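Local coordinates for protein Phthiocerol/phthiodiolone dimycocerosyl transferase (Mycobacterium tuberculosis, PDB 1Q9J) that probably catalyses the final step of dimycocerosate ester synthesis, transferring mycocerosyl groups from their synthase onto the two hydroxyls of phthiocerol and related alcohols, at residues A[158-171]-A[272-286]. Numbering follows the deposited sequence.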
loop_
_atom_site.group_PDB
_atom_site.type_symbol
_atom_site.label_atom_id
_atom_site.label_comp_id
_atom_site.label_asym_id
_atom_site.label_seq_id
_atom_site.Cartn_x
_atom_site.Cartn_y
_atom_site.Cartn_z
ATOM N N GLN A 158 17.960 13.157 -4.750
ATOM C CA GLN A 158 17.417 12.615 -5.996
ATOM C C GLN A 158 16.414 13.581 -6.622
ATOM O O GLN A 158 15.780 14.372 -5.917
ATOM C CB GLN A 158 16.739 11.278 -5.726
ATOM C CG GLN A 158 17.498 10.357 -4.799
ATOM C CD GLN A 158 16.638 9.192 -4.377
ATOM O OE1 GLN A 158 15.458 9.136 -4.715
ATOM N NE2 GLN A 158 17.214 8.254 -3.636
ATOM N N PRO A 159 16.269 13.539 -7.955
ATOM C CA PRO A 159 15.322 14.439 -8.631
ATOM C C PRO A 159 13.855 14.042 -8.424
ATOM O O PRO A 159 13.556 13.005 -7.820
ATOM C CB PRO A 159 15.766 14.376 -10.086
ATOM C CG PRO A 159 16.353 13.013 -10.211
ATOM C CD PRO A 159 17.103 12.803 -8.922
ATOM N N THR A 160 12.942 14.876 -8.910
ATOM C CA THR A 160 11.507 14.627 -8.763
ATOM C C THR A 160 11.125 13.261 -9.315
ATOM O O THR A 160 11.151 13.049 -10.527
ATOM C CB THR A 160 10.698 15.668 -9.527
ATOM O OG1 THR A 160 11.218 16.975 -9.251
ATOM C CG2 THR A 160 9.245 15.602 -9.115
ATOM N N PRO A 161 10.749 12.313 -8.441
ATOM C CA PRO A 161 10.386 11.000 -8.986
ATOM C C PRO A 161 9.304 11.098 -10.048
ATOM O O PRO A 161 8.456 11.976 -9.982
ATOM C CB PRO A 161 9.965 10.181 -7.758
ATOM C CG PRO A 161 9.879 11.162 -6.631
ATOM C CD PRO A 161 10.764 12.312 -6.974
ATOM N N LEU A 162 9.340 10.219 -11.046
ATOM C CA LEU A 162 8.369 10.267 -12.139
ATOM C C LEU A 162 6.983 9.740 -11.809
ATOM O O LEU A 162 6.797 8.912 -10.911
ATOM C CB LEU A 162 8.909 9.473 -13.325
ATOM C CG LEU A 162 10.288 9.844 -13.847
ATOM C CD1 LEU A 162 10.854 8.709 -14.662
ATOM C CD2 LEU A 162 10.185 11.101 -14.636
ATOM N N SER A 163 6.008 10.246 -12.550
ATOM C CA SER A 163 4.632 9.788 -12.423
ATOM C C SER A 163 4.546 8.593 -13.388
ATOM O O SER A 163 5.376 8.450 -14.301
ATOM C CB SER A 163 3.650 10.867 -12.875
ATOM O OG SER A 163 3.876 11.240 -14.219
ATOM N N MET A 164 3.552 7.732 -13.189
ATOM C CA MET A 164 3.392 6.566 -14.048
ATOM C C MET A 164 3.314 6.954 -15.525
ATOM O O MET A 164 4.025 6.377 -16.353
ATOM C CB MET A 164 2.144 5.776 -13.661
ATOM C CG MET A 164 1.962 4.485 -14.446
ATOM S SD MET A 164 0.471 3.607 -13.948
ATOM C CE MET A 164 1.178 2.343 -12.937
ATOM N N GLU A 165 2.471 7.923 -15.876
ATOM C CA GLU A 165 2.409 8.300 -17.281
ATOM C C GLU A 165 3.732 8.867 -17.777
ATOM O O GLU A 165 3.953 8.975 -18.976
ATOM C CB GLU A 165 1.282 9.295 -17.571
ATOM C CG GLU A 165 0.776 10.062 -16.398
ATOM C CD GLU A 165 -0.127 9.244 -15.506
ATOM O OE1 GLU A 165 0.362 8.772 -14.452
ATOM O OE2 GLU A 165 -1.325 9.070 -15.858
ATOM N N ALA A 166 4.619 9.243 -16.862
ATOM C CA ALA A 166 5.909 9.753 -17.293
ATOM C C ALA A 166 6.760 8.531 -17.655
ATOM O O ALA A 166 7.395 8.485 -18.712
ATOM C CB ALA A 166 6.564 10.533 -16.184
ATOM N N VAL A 167 6.737 7.530 -16.780
ATOM C CA VAL A 167 7.499 6.311 -16.984
ATOM C C VAL A 167 7.131 5.596 -18.287
ATOM O O VAL A 167 7.995 5.059 -18.987
ATOM C CB VAL A 167 7.314 5.367 -15.782
ATOM C CG1 VAL A 167 7.789 3.957 -16.124
ATOM C CG2 VAL A 167 8.095 5.915 -14.600
ATOM N N LEU A 168 5.846 5.603 -18.614
ATOM C CA LEU A 168 5.389 4.972 -19.839
ATOM C C LEU A 168 5.846 5.798 -21.036
ATOM O O LEU A 168 6.343 5.266 -22.038
ATOM C CB LEU A 168 3.862 4.835 -19.845
ATOM C CG LEU A 168 3.278 3.991 -18.697
ATOM C CD1 LEU A 168 1.815 3.758 -18.957
ATOM C CD2 LEU A 168 4.012 2.680 -18.553
ATOM N N ALA A 169 5.688 7.108 -20.938
ATOM C CA ALA A 169 6.111 7.960 -22.034
ATOM C C ALA A 169 7.591 7.734 -22.372
ATOM O O ALA A 169 7.941 7.679 -23.546
ATOM C CB ALA A 169 5.854 9.430 -21.693
ATOM N N GLN A 170 8.460 7.598 -21.368
ATOM C CA GLN A 170 9.884 7.373 -21.652
ATOM C C GLN A 170 10.030 6.142 -22.532
ATOM O O GLN A 170 10.915 6.084 -23.383
ATOM C CB GLN A 170 10.694 7.148 -20.376
ATOM C CG GLN A 170 10.759 8.343 -19.446
ATOM C CD GLN A 170 11.773 8.149 -18.326
ATOM O OE1 GLN A 170 11.865 7.074 -17.719
ATOM N NE2 GLN A 170 12.524 9.202 -18.032
ATOM N N ARG A 171 9.170 5.155 -22.298
ATOM C CA ARG A 171 9.179 3.931 -23.079
ATOM C C ARG A 171 8.220 4.137 -24.238
ATOM O O ARG A 171 7.789 5.260 -24.507
ATOM C CB ARG A 171 8.719 2.740 -22.239
ATOM C CG ARG A 171 9.773 2.212 -21.269
ATOM C CD ARG A 171 9.253 2.274 -19.844
ATOM N NE ARG A 171 10.183 2.967 -18.936
ATOM C CZ ARG A 171 11.161 2.343 -18.305
ATOM N NH1 ARG A 171 11.322 1.037 -18.490
ATOM N NH2 ARG A 171 11.948 3.014 -17.498
ATOM N N LEU A 272 8.119 -3.646 -16.693
ATOM C CA LEU A 272 8.537 -2.775 -17.779
ATOM C C LEU A 272 9.975 -2.872 -18.252
ATOM O O LEU A 272 10.827 -3.489 -17.627
ATOM C CB LEU A 272 8.282 -1.323 -17.403
ATOM C CG LEU A 272 6.863 -0.923 -17.033
ATOM C CD1 LEU A 272 6.857 0.570 -16.781
ATOM C CD2 LEU A 272 5.891 -1.285 -18.144
ATOM N N ALA A 273 10.194 -2.193 -19.378
ATOM C CA ALA A 273 11.462 -2.076 -20.087
ATOM C C ALA A 273 12.558 -1.736 -19.090
ATOM O O ALA A 273 12.484 -2.181 -17.941
ATOM C CB ALA A 273 11.349 -1.005 -21.151
ATOM N N PRO A 274 13.571 -0.920 -19.487
ATOM C CA PRO A 274 14.563 -0.683 -18.431
ATOM C C PRO A 274 13.815 -0.532 -17.118
ATOM O O PRO A 274 12.923 0.306 -16.970
ATOM C CB PRO A 274 15.268 0.590 -18.882
ATOM C CG PRO A 274 14.235 1.280 -19.688
ATOM C CD PRO A 274 13.625 0.169 -20.480
ATOM N N PRO A 275 14.108 -1.430 -16.177
ATOM C CA PRO A 275 13.477 -1.432 -14.863
ATOM C C PRO A 275 13.477 -0.039 -14.261
ATOM O O PRO A 275 14.284 0.810 -14.635
ATOM C CB PRO A 275 14.319 -2.437 -14.071
ATOM C CG PRO A 275 15.606 -2.511 -14.834
ATOM C CD PRO A 275 15.151 -2.457 -16.249
ATOM N N VAL A 276 12.537 0.196 -13.362
ATOM C CA VAL A 276 12.403 1.466 -12.690
ATOM C C VAL A 276 12.707 1.178 -11.245
ATOM O O VAL A 276 12.387 0.084 -10.757
ATOM C CB VAL A 276 10.984 1.995 -12.832
ATOM C CG1 VAL A 276 10.849 3.298 -12.089
ATOM C CG2 VAL A 276 10.657 2.171 -14.320
ATOM N N ALA A 277 13.378 2.094 -10.562
ATOM C CA ALA A 277 13.681 1.835 -9.158
ATOM C C ALA A 277 12.550 2.323 -8.271
ATOM O O ALA A 277 11.795 3.217 -8.642
ATOM C CB ALA A 277 14.971 2.503 -8.783
ATOM N N PRO A 278 12.410 1.739 -7.085
ATOM C CA PRO A 278 11.339 2.150 -6.187
ATOM C C PRO A 278 11.091 3.645 -5.959
ATOM O O PRO A 278 9.939 4.073 -5.950
ATOM C CB PRO A 278 11.654 1.372 -4.906
ATOM C CG PRO A 278 13.124 1.136 -5.008
ATOM C CD PRO A 278 13.300 0.779 -6.429
ATOM N N THR A 279 12.132 4.454 -5.788
ATOM C CA THR A 279 11.898 5.889 -5.565
ATOM C C THR A 279 12.010 6.651 -6.867
ATOM O O THR A 279 11.882 7.872 -6.895
ATOM C CB THR A 279 12.915 6.523 -4.619
ATOM O OG1 THR A 279 14.120 6.781 -5.345
ATOM C CG2 THR A 279 13.213 5.608 -3.459
ATOM N N GLU A 280 12.271 5.930 -7.947
ATOM C CA GLU A 280 12.395 6.577 -9.241
ATOM C C GLU A 280 11.026 7.078 -9.711
ATOM O O GLU A 280 10.914 8.113 -10.385
ATOM C CB GLU A 280 13.031 5.612 -10.236
ATOM C CG GLU A 280 12.955 6.051 -11.673
ATOM C CD GLU A 280 13.603 5.059 -12.627
ATOM O OE1 GLU A 280 13.826 3.884 -12.231
ATOM O OE2 GLU A 280 13.875 5.458 -13.787
ATOM N N ALA A 281 9.984 6.341 -9.343
ATOM C CA ALA A 281 8.621 6.742 -9.677
ATOM C C ALA A 281 7.772 6.910 -8.405
ATOM O O ALA A 281 8.050 6.307 -7.357
ATOM C CB ALA A 281 7.970 5.709 -10.600
ATOM N N THR A 282 6.730 7.731 -8.523
ATOM C CA THR A 282 5.794 8.006 -7.434
ATOM C C THR A 282 4.962 6.768 -7.172
ATOM O O THR A 282 5.066 6.097 -6.143
ATOM C CB THR A 282 4.821 9.130 -7.823
ATOM O OG1 THR A 282 5.492 10.393 -7.782
ATOM C CG2 THR A 282 3.675 9.163 -6.875
ATOM N N ASN A 283 4.113 6.487 -8.141
ATOM C CA ASN A 283 3.227 5.354 -8.059
ATOM C C ASN A 283 3.343 4.570 -9.373
ATOM O O ASN A 283 3.057 5.091 -10.449
ATOM C CB ASN A 283 1.803 5.881 -7.810
ATOM C CG ASN A 283 1.619 6.435 -6.392
ATOM O OD1 ASN A 283 1.616 5.669 -5.415
ATOM N ND2 ASN A 283 1.471 7.766 -6.273
ATOM N N LEU A 284 3.808 3.333 -9.282
ATOM C CA LEU A 284 3.942 2.517 -10.467
ATOM C C LEU A 284 3.312 1.140 -10.234
ATOM O O LEU A 284 3.923 0.103 -10.485
ATOM C CB LEU A 284 5.418 2.360 -10.849
ATOM C CG LEU A 284 5.687 1.969 -12.318
ATOM C CD1 LEU A 284 5.410 3.152 -13.237
ATOM C CD2 LEU A 284 7.120 1.517 -12.475
ATOM N N LEU A 285 2.086 1.131 -9.730
ATOM C CA LEU A 285 1.410 -0.122 -9.505
ATOM C C LEU A 285 0.287 -0.276 -10.510
ATOM O O LEU A 285 -0.697 0.465 -10.486
ATOM C CB LEU A 285 0.875 -0.204 -8.078
ATOM C CG LEU A 285 1.946 -0.126 -6.995
ATOM C CD1 LEU A 285 1.276 -0.215 -5.637
ATOM C CD2 LEU A 285 2.980 -1.234 -7.147
ATOM N N GLY A 286 0.458 -1.223 -11.426
ATOM C CA GLY A 286 -0.567 -1.463 -12.418
ATOM C C GLY A 286 -1.685 -2.241 -11.759
ATOM O O GLY A 286 -1.505 -2.817 -10.687
#
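Val167 faces the 272-286 loop from the helix 164-170, and a branched side chain suits the place because it fills two directions at once. Its CB lies 3.9 Å from Leu284 CD1. CG1, anti to the backbone N (chi1 165°), packs against the methyls Leu272 CD1, Val276 CG2 and Leu284 CD1, meeting the last tip to tip at 3.8 Å. CG2 also touches Leu284 CD1 but points toward Ala281 CB, 4.0 Å from CG2, next to the point where the backbones bridge. There Leu162 N donates to Glu280 O at 2.7 Å, and Thr282 N returns a nearly straight bond to Leu162 O. Met164, long and flexible, runs extended past Leu284 and then bends at chi3 (-103°), which brings CE to 3.5 Å from Leu285 N. The long Arg171 reaches off the helix end toward Pro274 O, its flat guanidinium between Val276 CG2 and Pro274 CG. Thr279 OG1 supplies a donor for the amide oxygen Gln158 OE1. Asn283 ND2 bonds the backbone carbonyl of His124, probably the proton acceptor, and Leu284 N bonds OD2 of Asp128, which probably organises the active site. The short helix thus covers the loop leading into edge strand 285-292, while Ser163 and Thr282 rest on Arg8 of strand 6-9, Asn283 on Phe17 of helix 12-19, and Thr279 on His131 and Val134 of helix 129-148.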